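Local structure of nicotinate-nucleotide pyrophosphorylase (Francisella tularensis subsp. tularensis, 3TQV) at residues Asp220-Asn226 with Val243-Gly249; Ile232-Val236 with Ile259-Val264; Lys137-Arg142 with Phe162-Leu168; Thr120-Asn125 with Ala155-Gly161. The protein probably catalyses the conversion of quinolinate and phosphoribosyl pyrophosphate to nicotinate mononucleotide, carbon dioxide and diphosphate, a step of NAD(+) biosynthesis. All coordinates share one frame. Residue numbers count along the deposited sequence, not the author numbering.

Interaction 1: Asp220-Asn226 with Val243-Gly249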
# COMPACT_ATOMS: atom_id res chain seq x y z
N ASP B 220 29.86 -11.56 1.98
CA ASP B 220 28.99 -12.72 1.93
C ASP B 220 28.07 -12.75 0.71
O ASP B 220 27.66 -13.81 0.25
CB ASP B 220 28.17 -12.78 3.21
CG ASP B 220 28.99 -13.19 4.37
OD1 ASP B 220 29.68 -14.22 4.26
OD2 ASP B 220 28.97 -12.47 5.39
N ILE B 221 27.73 -11.58 0.21
CA ILE B 221 26.89 -11.48 -0.96
C ILE B 221 27.08 -10.09 -1.53
O ILE B 221 27.49 -9.17 -0.82
CB ILE B 221 25.40 -11.79 -0.63
CG1 ILE B 221 24.52 -11.58 -1.86
CG2 ILE B 221 24.91 -10.95 0.55
CD1 ILE B 221 23.05 -11.67 -1.56
N VAL B 222 26.81 -9.94 -2.81
CA VAL B 222 27.11 -8.69 -3.46
C VAL B 222 25.92 -8.30 -4.30
O VAL B 222 25.37 -9.13 -5.03
CB VAL B 222 28.38 -8.82 -4.33
CG1 VAL B 222 28.64 -7.55 -5.11
CG2 VAL B 222 29.59 -9.17 -3.45
N MSE B 223 25.48 -7.06 -4.16
CA MSE B 223 24.36 -6.57 -4.95
C MSE B 223 24.92 -5.88 -6.18
O MSE B 223 25.82 -5.04 -6.08
CB MSE B 223 23.49 -5.63 -4.12
CG MSE B 223 22.30 -5.03 -4.86
SE MSE B 223 21.17 -3.99 -3.65
CE MSE B 223 20.65 -2.51 -4.83
N LEU B 224 24.42 -6.26 -7.35
CA LEU B 224 24.84 -5.64 -8.60
C LEU B 224 23.87 -4.53 -8.99
O LEU B 224 22.76 -4.80 -9.42
CB LEU B 224 24.91 -6.66 -9.73
CG LEU B 224 25.73 -7.89 -9.41
CD1 LEU B 224 25.68 -8.87 -10.60
CD2 LEU B 224 27.17 -7.52 -9.02
N ASP B 225 24.31 -3.29 -8.84
CA ASP B 225 23.47 -2.15 -9.16
C ASP B 225 23.56 -1.81 -10.64
O ASP B 225 24.60 -1.35 -11.12
CB ASP B 225 23.86 -0.94 -8.31
CG ASP B 225 22.99 0.26 -8.58
OD1 ASP B 225 22.78 0.60 -9.77
OD2 ASP B 225 22.51 0.87 -7.60
N ASN B 226 22.46 -2.05 -11.35
CA ASN B 226 22.27 -1.63 -12.75
C ASN B 226 23.28 -2.12 -13.80
O ASN B 226 23.55 -1.41 -14.76
CB ASN B 226 22.15 -0.12 -12.83
CG ASN B 226 20.82 0.38 -12.28
OD1 ASN B 226 20.78 1.27 -11.43
ND2 ASN B 226 19.73 -0.19 -12.79
N VAL B 243 31.37 -15.49 -4.02
CA VAL B 243 30.28 -14.81 -3.33
C VAL B 243 28.95 -15.07 -3.99
O VAL B 243 28.88 -15.33 -5.19
CB VAL B 243 30.44 -13.28 -3.32
CG1 VAL B 243 31.42 -12.86 -2.26
CG2 VAL B 243 30.84 -12.79 -4.70
N ALA B 244 27.91 -15.00 -3.19
CA ALA B 244 26.54 -15.00 -3.65
C ALA B 244 26.30 -13.69 -4.41
O ALA B 244 26.86 -12.66 -4.07
CB ALA B 244 25.62 -15.12 -2.46
N LEU B 245 25.48 -13.74 -5.45
CA LEU B 245 25.19 -12.54 -6.24
C LEU B 245 23.69 -12.25 -6.27
O LEU B 245 22.88 -13.16 -6.49
CB LEU B 245 25.67 -12.68 -7.69
CG LEU B 245 27.13 -12.51 -8.08
CD1 LEU B 245 27.26 -12.62 -9.59
CD2 LEU B 245 27.69 -11.18 -7.60
N GLU B 246 23.35 -10.97 -6.06
CA GLU B 246 21.98 -10.47 -6.12
C GLU B 246 21.91 -9.29 -7.10
O GLU B 246 22.70 -8.36 -7.02
CB GLU B 246 21.52 -10.08 -4.71
CG GLU B 246 20.21 -9.32 -4.62
CD GLU B 246 19.91 -8.77 -3.22
OE1 GLU B 246 20.83 -8.68 -2.37
OE2 GLU B 246 18.74 -8.43 -2.95
N VAL B 247 20.98 -9.34 -8.06
CA VAL B 247 20.88 -8.32 -9.11
C VAL B 247 19.78 -7.28 -8.87
O VAL B 247 18.63 -7.63 -8.70
CB VAL B 247 20.66 -8.93 -10.53
CG1 VAL B 247 20.20 -7.85 -11.52
CG2 VAL B 247 21.91 -9.62 -11.03
N SER B 248 20.16 -6.00 -8.84
CA SER B 248 19.20 -4.91 -8.67
C SER B 248 19.29 -3.92 -9.81
O SER B 248 20.39 -3.56 -10.23
CB SER B 248 19.46 -4.17 -7.36
OG SER B 248 18.59 -3.06 -7.24
N GLY B 249 18.15 -3.48 -10.32
CA GLY B 249 18.13 -2.54 -11.44
C GLY B 249 16.71 -2.29 -11.88
O GLY B 249 16.34 -2.61 -13.01
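V243 leads into the pairing, its CG2 packing on V222 CG2 at 4.0 Å. At A244 the parallel register with I221 begins: A244 O accepts from V222 N (3.0 Å) and meets I221 CA at 3.3 Å, a CA-H...O contact, and A244 CB touches I221 CG1 (3.8 Å). L245 points to the other face, where its CD2 lies 4.0 Å from L224 CD2 and 4.1 Å from V222 CB, an apolar layer covered by A235 and A239 of helix 229-239 and by L211 and A214 of helix 208-216. E246 bonds with its backbone in both directions, N to V222 O (2.9 Å) and O from L224 N (2.7 Å). V247 adds CG2 against L224 CD1 at 3.9 Å. S248 repeats this pattern of E246, its N donating to L224 O (2.9 Å) and its O accepting from N226 N (2.8 Å), and its OG comes within 3.2 Å of CE of the selenomethionine M223. I221, M223, D225, A244, E246 and S248 share one face. Adjacent parallel strands joined through helix 229-239 make a beta-alpha-beta unit of the TIM-barrel-like domain, with D225, S248 and G249 at its C-terminal edge in the predicted substrate site.

Interaction 2: Ile232-Val236 with Ile259-Val264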
# COMPACT_ATOMS: atom_id res chain seq x y z
N ILE B 232 26.60 -8.61 -16.08
CA ILE B 232 26.06 -9.63 -15.20
C ILE B 232 26.74 -10.95 -15.56
O ILE B 232 27.15 -11.71 -14.68
CB ILE B 232 24.52 -9.76 -15.32
CG1 ILE B 232 23.84 -8.45 -14.92
CG2 ILE B 232 24.03 -10.86 -14.41
CD1 ILE B 232 22.36 -8.41 -15.21
N ASP B 233 26.88 -11.21 -16.86
CA ASP B 233 27.55 -12.44 -17.28
C ASP B 233 28.95 -12.51 -16.72
O ASP B 233 29.31 -13.50 -16.10
CB ASP B 233 27.56 -12.55 -18.81
CG ASP B 233 26.20 -12.88 -19.37
OD1 ASP B 233 25.48 -13.69 -18.72
OD2 ASP B 233 25.85 -12.33 -20.44
N ILE B 234 29.74 -11.46 -16.94
CA ILE B 234 31.08 -11.39 -16.37
C ILE B 234 31.07 -11.71 -14.88
O ILE B 234 31.88 -12.51 -14.41
CB ILE B 234 31.65 -9.98 -16.46
CG1 ILE B 234 31.53 -9.42 -17.89
CG2 ILE B 234 33.08 -9.97 -15.95
CD1 ILE B 234 32.43 -10.08 -18.91
N ALA B 235 30.17 -11.05 -14.16
CA ALA B 235 30.08 -11.13 -12.71
C ALA B 235 29.88 -12.56 -12.25
O ALA B 235 30.62 -13.05 -11.39
CB ALA B 235 28.93 -10.24 -12.18
N VAL B 236 28.89 -13.21 -12.83
CA VAL B 236 28.61 -14.61 -12.54
C VAL B 236 29.86 -15.48 -12.65
O VAL B 236 30.13 -16.27 -11.75
CB VAL B 236 27.52 -15.18 -13.46
CG1 VAL B 236 27.42 -16.70 -13.29
CG2 VAL B 236 26.17 -14.48 -13.20
N ILE B 259 17.37 -11.24 -17.25
CA ILE B 259 18.34 -11.29 -16.16
C ILE B 259 18.47 -12.69 -15.59
O ILE B 259 19.57 -13.16 -15.28
CB ILE B 259 17.96 -10.33 -15.04
CG1 ILE B 259 18.11 -8.89 -15.54
CG2 ILE B 259 18.82 -10.58 -13.81
CD1 ILE B 259 17.08 -7.93 -14.98
N ALA B 260 17.34 -13.38 -15.44
CA ALA B 260 17.37 -14.72 -14.88
C ALA B 260 18.10 -15.71 -15.79
O ALA B 260 18.63 -16.72 -15.33
CB ALA B 260 15.95 -15.19 -14.59
N LYS B 261 18.13 -15.41 -17.09
CA LYS B 261 18.81 -16.26 -18.06
C LYS B 261 20.33 -16.27 -17.85
O LYS B 261 21.05 -17.08 -18.45
CB LYS B 261 18.47 -15.84 -19.50
CG LYS B 261 17.05 -16.16 -19.92
CD LYS B 261 16.72 -15.67 -21.34
CE LYS B 261 15.33 -16.16 -21.78
NZ LYS B 261 14.93 -15.65 -23.10
N THR B 262 20.81 -15.37 -17.00
CA THR B 262 22.24 -15.20 -16.77
C THR B 262 22.68 -16.17 -15.70
O THR B 262 23.85 -16.56 -15.65
CB THR B 262 22.56 -13.78 -16.27
OG1 THR B 262 22.13 -13.64 -14.92
CG2 THR B 262 21.88 -12.73 -17.12
N GLY B 263 21.74 -16.55 -14.84
CA GLY B 263 22.00 -17.52 -13.79
C GLY B 263 22.53 -16.94 -12.50
O GLY B 263 23.09 -17.66 -11.66
N VAL B 264 22.39 -15.63 -12.31
CA VAL B 264 22.71 -15.08 -11.01
C VAL B 264 21.78 -15.73 -10.01
O VAL B 264 20.62 -16.03 -10.34
CB VAL B 264 22.48 -13.59 -10.92
CG1 VAL B 264 23.67 -12.83 -11.49
CG2 VAL B 264 21.12 -13.24 -11.61
O HOH W 1 25.65 -16.36 -17.40
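In the TIM-barrel-like domain, helix 229-239 lies beside the end of helix 256-260 and the turn that leads toward strand 266-268, so that outer elements of successive beta-alpha units pack together. Apolar contacts carry most of it. I232 and V236, one helical turn apart, both point at 259-264 and converge on V264: V264 CG1 is 3.5 Å from I232 CG2 and 3.4 Å from V236 CG2. I232 CD1 reaches I259 CG1 more loosely, at 4.3 Å, and V264 continues the apolar layer to L245 and V247 of strand 244-248. Polar contacts shape the turn. A type I turn runs from A260 to G263, whose positive phi suits a residue without a side chain. T262 OG1 donates to I259 O (2.6 Å) and accepts from V264 N (3.3 Å), the latter an ST turn, while also lying 3.4 Å from I232 CG2. No direct hydrogen bond joins the segments; a water crosses between them, donating to D233 OD1 at 3.0 Å and to T262 O at 2.5 Å.

Interaction 3: Lys137-Arg142 with Phe162-Leu168. With PO4 (phosphate ion), chain F.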
# COMPACT_ATOMS: atom_id res chain seq x y z
N LYS B 137 16.65 -17.08 -7.65
CA LYS B 137 15.57 -16.83 -6.67
C LYS B 137 15.23 -15.34 -6.54
O LYS B 137 16.04 -14.47 -6.88
CB LYS B 137 15.95 -17.38 -5.29
CG LYS B 137 16.43 -18.81 -5.28
CD LYS B 137 15.29 -19.81 -5.15
CE LYS B 137 15.81 -21.26 -5.07
NZ LYS B 137 16.82 -21.48 -3.97
N LEU B 138 14.02 -15.06 -6.04
CA LEU B 138 13.49 -13.70 -5.85
C LEU B 138 13.75 -13.16 -4.43
O LEU B 138 13.40 -13.80 -3.43
CB LEU B 138 11.98 -13.72 -6.07
CG LEU B 138 11.34 -12.60 -6.89
CD1 LEU B 138 11.94 -12.61 -8.27
CD2 LEU B 138 9.83 -12.77 -6.98
N LEU B 139 14.37 -12.00 -4.35
CA LEU B 139 14.53 -11.35 -3.05
C LEU B 139 13.71 -10.07 -2.99
O LEU B 139 13.56 -9.37 -3.98
CB LEU B 139 15.99 -11.05 -2.77
CG LEU B 139 16.86 -12.28 -2.52
CD1 LEU B 139 18.31 -11.87 -2.34
CD2 LEU B 139 16.37 -13.06 -1.31
N ASP B 140 13.15 -9.78 -1.82
CA ASP B 140 12.46 -8.52 -1.61
C ASP B 140 13.44 -7.45 -1.09
O ASP B 140 14.65 -7.63 -1.18
CB ASP B 140 11.27 -8.69 -0.67
CG ASP B 140 11.64 -9.32 0.66
OD1 ASP B 140 12.81 -9.26 1.10
OD2 ASP B 140 10.72 -9.88 1.28
N THR B 141 12.90 -6.36 -0.54
CA THR B 141 13.70 -5.17 -0.20
C THR B 141 13.05 -4.49 0.98
O THR B 141 12.14 -5.05 1.59
CB THR B 141 13.68 -4.14 -1.33
OG1 THR B 141 12.44 -3.42 -1.28
CG2 THR B 141 13.83 -4.82 -2.70
N ARG B 142 13.50 -3.27 1.27
CA ARG B 142 12.86 -2.47 2.32
C ARG B 142 11.82 -1.50 1.73
O ARG B 142 11.21 -0.71 2.47
CB ARG B 142 13.90 -1.74 3.18
CG ARG B 142 14.70 -2.68 4.12
CD ARG B 142 16.01 -2.09 4.66
NE ARG B 142 15.83 -0.80 5.34
CZ ARG B 142 16.33 0.37 4.89
NH1 ARG B 142 17.04 0.41 3.78
NH2 ARG B 142 16.13 1.49 5.57
N PHE B 162 11.70 -15.08 -1.40
CA PHE B 162 12.44 -15.17 -0.15
C PHE B 162 12.88 -13.78 0.35
O PHE B 162 13.03 -12.82 -0.44
CB PHE B 162 13.66 -16.11 -0.28
CG PHE B 162 13.31 -17.51 -0.75
CD1 PHE B 162 13.03 -18.51 0.16
CD2 PHE B 162 13.28 -17.81 -2.10
CE1 PHE B 162 12.71 -19.81 -0.27
CE2 PHE B 162 12.97 -19.08 -2.54
CZ PHE B 162 12.69 -20.09 -1.62
N ASN B 163 13.10 -13.69 1.66
CA ASN B 163 13.35 -12.43 2.33
C ASN B 163 14.80 -11.98 2.33
O ASN B 163 15.66 -12.60 2.95
CB ASN B 163 12.84 -12.50 3.77
CG ASN B 163 11.33 -12.76 3.85
OD1 ASN B 163 10.56 -12.26 3.04
ND2 ASN B 163 10.92 -13.56 4.84
N HIS B 164 15.08 -10.88 1.63
CA HIS B 164 16.28 -10.09 1.86
C HIS B 164 16.18 -9.60 3.30
O HIS B 164 15.20 -9.88 3.98
CB HIS B 164 16.30 -8.92 0.89
CG HIS B 164 17.56 -8.12 0.92
ND1 HIS B 164 18.74 -8.57 0.39
CD2 HIS B 164 17.81 -6.87 1.39
CE1 HIS B 164 19.67 -7.65 0.54
NE2 HIS B 164 19.13 -6.60 1.14
N ARG B 165 17.18 -8.88 3.79
CA ARG B 165 17.20 -8.53 5.21
C ARG B 165 15.89 -7.87 5.65
O ARG B 165 15.27 -7.14 4.88
CB ARG B 165 18.39 -7.64 5.53
CG ARG B 165 18.46 -6.40 4.68
CD ARG B 165 19.52 -5.43 5.17
NE ARG B 165 19.38 -4.12 4.53
CZ ARG B 165 20.09 -3.04 4.84
NH1 ARG B 165 21.01 -3.08 5.79
NH2 ARG B 165 19.86 -1.91 4.18
N ILE B 166 15.45 -8.13 6.88
CA ILE B 166 14.26 -7.46 7.38
C ILE B 166 14.44 -5.95 7.52
O ILE B 166 13.51 -5.19 7.23
CB ILE B 166 13.78 -8.03 8.74
CG1 ILE B 166 13.64 -9.55 8.66
CG2 ILE B 166 12.48 -7.34 9.18
CD1 ILE B 166 12.91 -10.03 7.40
N GLY B 167 15.61 -5.50 7.96
CA GLY B 167 15.80 -4.09 8.24
C GLY B 167 17.22 -3.55 8.30
O GLY B 167 18.08 -3.98 7.53
N LEU B 168 17.45 -2.60 9.20
CA LEU B 168 18.79 -2.02 9.33
C LEU B 168 19.62 -2.73 10.41
O LEU B 168 20.81 -2.44 10.58
CB LEU B 168 18.70 -0.51 9.61
CG LEU B 168 18.04 0.37 8.53
CD1 LEU B 168 17.61 1.73 9.09
CD2 LEU B 168 18.92 0.55 7.28
P PO4 F . 17.45 -2.90 1.42
O1 PO4 F . 18.29 -3.34 0.26
O2 PO4 F . 16.01 -2.76 1.02
O3 PO4 F . 17.58 -3.90 2.53
O4 PO4 F . 17.97 -1.58 1.92
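K137, at the start of strand 137-139, lays its aliphatic chain near the F162 ring, CD to CE2 at 3.6 Å. L138 O accepts from F162 N (2.9 Å), and L139 forms a single backbone bridge with F162, L139 CA approaching F162 O at 3.4 Å. D140 N follows with a weak hydrogen bond to F162 O (3.3 Å). The D140 carboxylate turns back across the gap, OD1 accepting a weak bond from H164 N (2.8 Å); its stronger partner is K153, in a salt bridge. T141 brings the chain to the bound phosphate, and R142 grips it twice, N to O2 (2.6 Å) and NH1 to O4 (2.9 Å). From 162-168, R165 binds it too, NE to O3 (2.7 Å) and NH2 to O4 (3.0 Å). L168 CD2 covers one face of the R142 guanidinium, 3.4 Å from NH2, while D30 of the second subunit forms a salt bridge with R142. The two arginines come close, R142 NH1 to R165 NH2 at 3.7 Å, an approach of like charges that the shared anion offsets. The site, among predicted substrate residues, is consistent with binding a substrate's anionic group, though this phosphate probably comes from crystallisation.

Interaction 4: Thr120-Asn125 with Ala155-Gly161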
# COMPACT_ATOMS: atom_id res chain seq x y z
N THR B 120 0.01 -8.42 -2.77
CA THR B 120 1.44 -8.60 -2.66
C THR B 120 1.89 -10.02 -2.96
O THR B 120 2.85 -10.21 -3.70
CB THR B 120 1.97 -8.16 -1.30
OG1 THR B 120 1.89 -6.73 -1.21
CG2 THR B 120 3.45 -8.57 -1.13
N ALA B 121 1.20 -11.02 -2.41
CA ALA B 121 1.61 -12.41 -2.64
C ALA B 121 1.48 -12.78 -4.11
O ALA B 121 2.37 -13.39 -4.69
CB ALA B 121 0.81 -13.37 -1.77
N THR B 122 0.37 -12.37 -4.71
CA THR B 122 0.09 -12.65 -6.13
C THR B 122 1.10 -11.99 -7.10
O THR B 122 1.47 -12.59 -8.12
CB THR B 122 -1.36 -12.23 -6.47
OG1 THR B 122 -2.26 -12.88 -5.55
CG2 THR B 122 -1.74 -12.58 -7.92
N VAL B 123 1.55 -10.78 -6.80
CA VAL B 123 2.60 -10.16 -7.60
C VAL B 123 3.85 -11.05 -7.58
O VAL B 123 4.48 -11.31 -8.60
CB VAL B 123 3.07 -8.82 -7.02
CG1 VAL B 123 3.98 -8.13 -8.02
CG2 VAL B 123 1.90 -7.96 -6.66
N THR B 124 4.20 -11.46 -6.37
CA THR B 124 5.41 -12.22 -6.18
C THR B 124 5.29 -13.48 -7.02
O THR B 124 6.08 -13.71 -7.94
CB THR B 124 5.60 -12.55 -4.69
OG1 THR B 124 5.52 -11.34 -3.93
CG2 THR B 124 6.95 -13.23 -4.44
N ASN B 125 4.26 -14.27 -6.72
CA ASN B 125 4.09 -15.48 -7.48
C ASN B 125 4.21 -15.30 -9.01
O ASN B 125 4.87 -16.12 -9.67
CB ASN B 125 2.80 -16.21 -7.12
CG ASN B 125 2.81 -17.63 -7.61
OD1 ASN B 125 3.70 -18.40 -7.24
ND2 ASN B 125 1.87 -17.99 -8.48
N ALA B 155 3.85 -11.85 3.05
CA ALA B 155 3.17 -12.00 1.77
C ALA B 155 4.13 -12.49 0.71
O ALA B 155 3.82 -13.37 -0.07
CB ALA B 155 2.54 -10.69 1.34
N VAL B 156 5.32 -11.92 0.70
CA VAL B 156 6.27 -12.26 -0.34
C VAL B 156 6.67 -13.73 -0.21
O VAL B 156 6.71 -14.46 -1.21
CB VAL B 156 7.51 -11.33 -0.32
CG1 VAL B 156 8.59 -11.88 -1.20
CG2 VAL B 156 7.12 -9.92 -0.78
N ARG B 157 6.94 -14.18 1.01
CA ARG B 157 7.17 -15.59 1.25
C ARG B 157 5.96 -16.40 0.79
O ARG B 157 6.11 -17.39 0.07
CB ARG B 157 7.48 -15.85 2.72
CG ARG B 157 8.90 -15.48 3.13
CD ARG B 157 9.92 -16.46 2.56
NE ARG B 157 9.50 -17.82 2.85
CZ ARG B 157 9.34 -18.77 1.94
NH1 ARG B 157 9.60 -18.53 0.66
NH2 ARG B 157 8.93 -19.98 2.32
N CYS B 158 4.76 -15.96 1.16
CA CYS B 158 3.53 -16.65 0.76
C CYS B 158 3.44 -16.90 -0.74
O CYS B 158 2.81 -17.86 -1.19
CB CYS B 158 2.29 -15.90 1.25
SG CYS B 158 1.93 -16.16 2.99
N GLY B 159 4.08 -16.02 -1.52
CA GLY B 159 3.98 -16.08 -2.96
C GLY B 159 5.13 -16.76 -3.68
O GLY B 159 5.10 -16.92 -4.89
N GLY B 160 6.17 -17.16 -2.95
CA GLY B 160 7.27 -17.87 -3.58
C GLY B 160 8.60 -17.18 -3.38
O GLY B 160 9.67 -17.76 -3.62
N GLY B 161 8.54 -15.93 -2.94
CA GLY B 161 9.73 -15.12 -2.80
C GLY B 161 10.40 -15.33 -1.46
O GLY B 161 9.74 -15.71 -0.50
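This is a tight, buried helix-helix contact in which helix 100-130 meets the C-terminal end of helix 149-159, which follows strand 137-139 in the parallel sheet of the TIM-barrel-like domain. The short axes approach to 7.3 Å and cross at -43°, a closeness made possible by small residues. A121 and G159 mark the nearest point, with CA atoms 4.4 Å apart; G159 CA faces A121 O at 3.6 Å in a CA-H...O contact, and a side chain on G159 would run into that carbonyl and into T124. A121 CB also rests on A155 O (3.5 Å) and on C158 CB (4.2 Å). T120 and T124, one helical turn apart on helix 100-130, both point at helix 149-159: T120 CG2 touches A155 CB at 3.4 Å, while T120 OG1 is hydrogen-bonded to Q152. T124 folds its hydroxyl onto its own helix, OG1 donating to T120 O (2.9 Å), and its CG2 fits against V156 O and G161 N, both at 3.5 Å. That methyl group sits where helix 149-159 ends in a Schellman motif: G160, with positive phi, donates from N to R157 O (3.0 Å), and G161 N reaches back to V156 O (2.9 Å). G161 is confined as well, since a side chain there would collide with T124 CG2 and with V156 CG1. R157, in the last turn of the helix, donates from NH1 to G161 O at 3.1 Å.

Interactions 1 and 3 reach the same parallel sheet and meet directly, E246 OE2 lying 3.5 Å from L139 CD1; both contribute predicted substrate-site residues, and the S248 side chain is about 5 Å from a bound phosphate. Interaction 2 packs behind interaction 1, with V264 CG1 3.7 Å from V247 CG2, and has no ligand of its own. Interaction 4 adjoins interaction 3: L138 CD2 is 3.9 Å from T124 CG2, and G161 runs straight into F162, so the end of helix 149-159 delivers the phosphate-binding loop. Interactions 2 and 4 do not touch, their centres being about 23 Å apart.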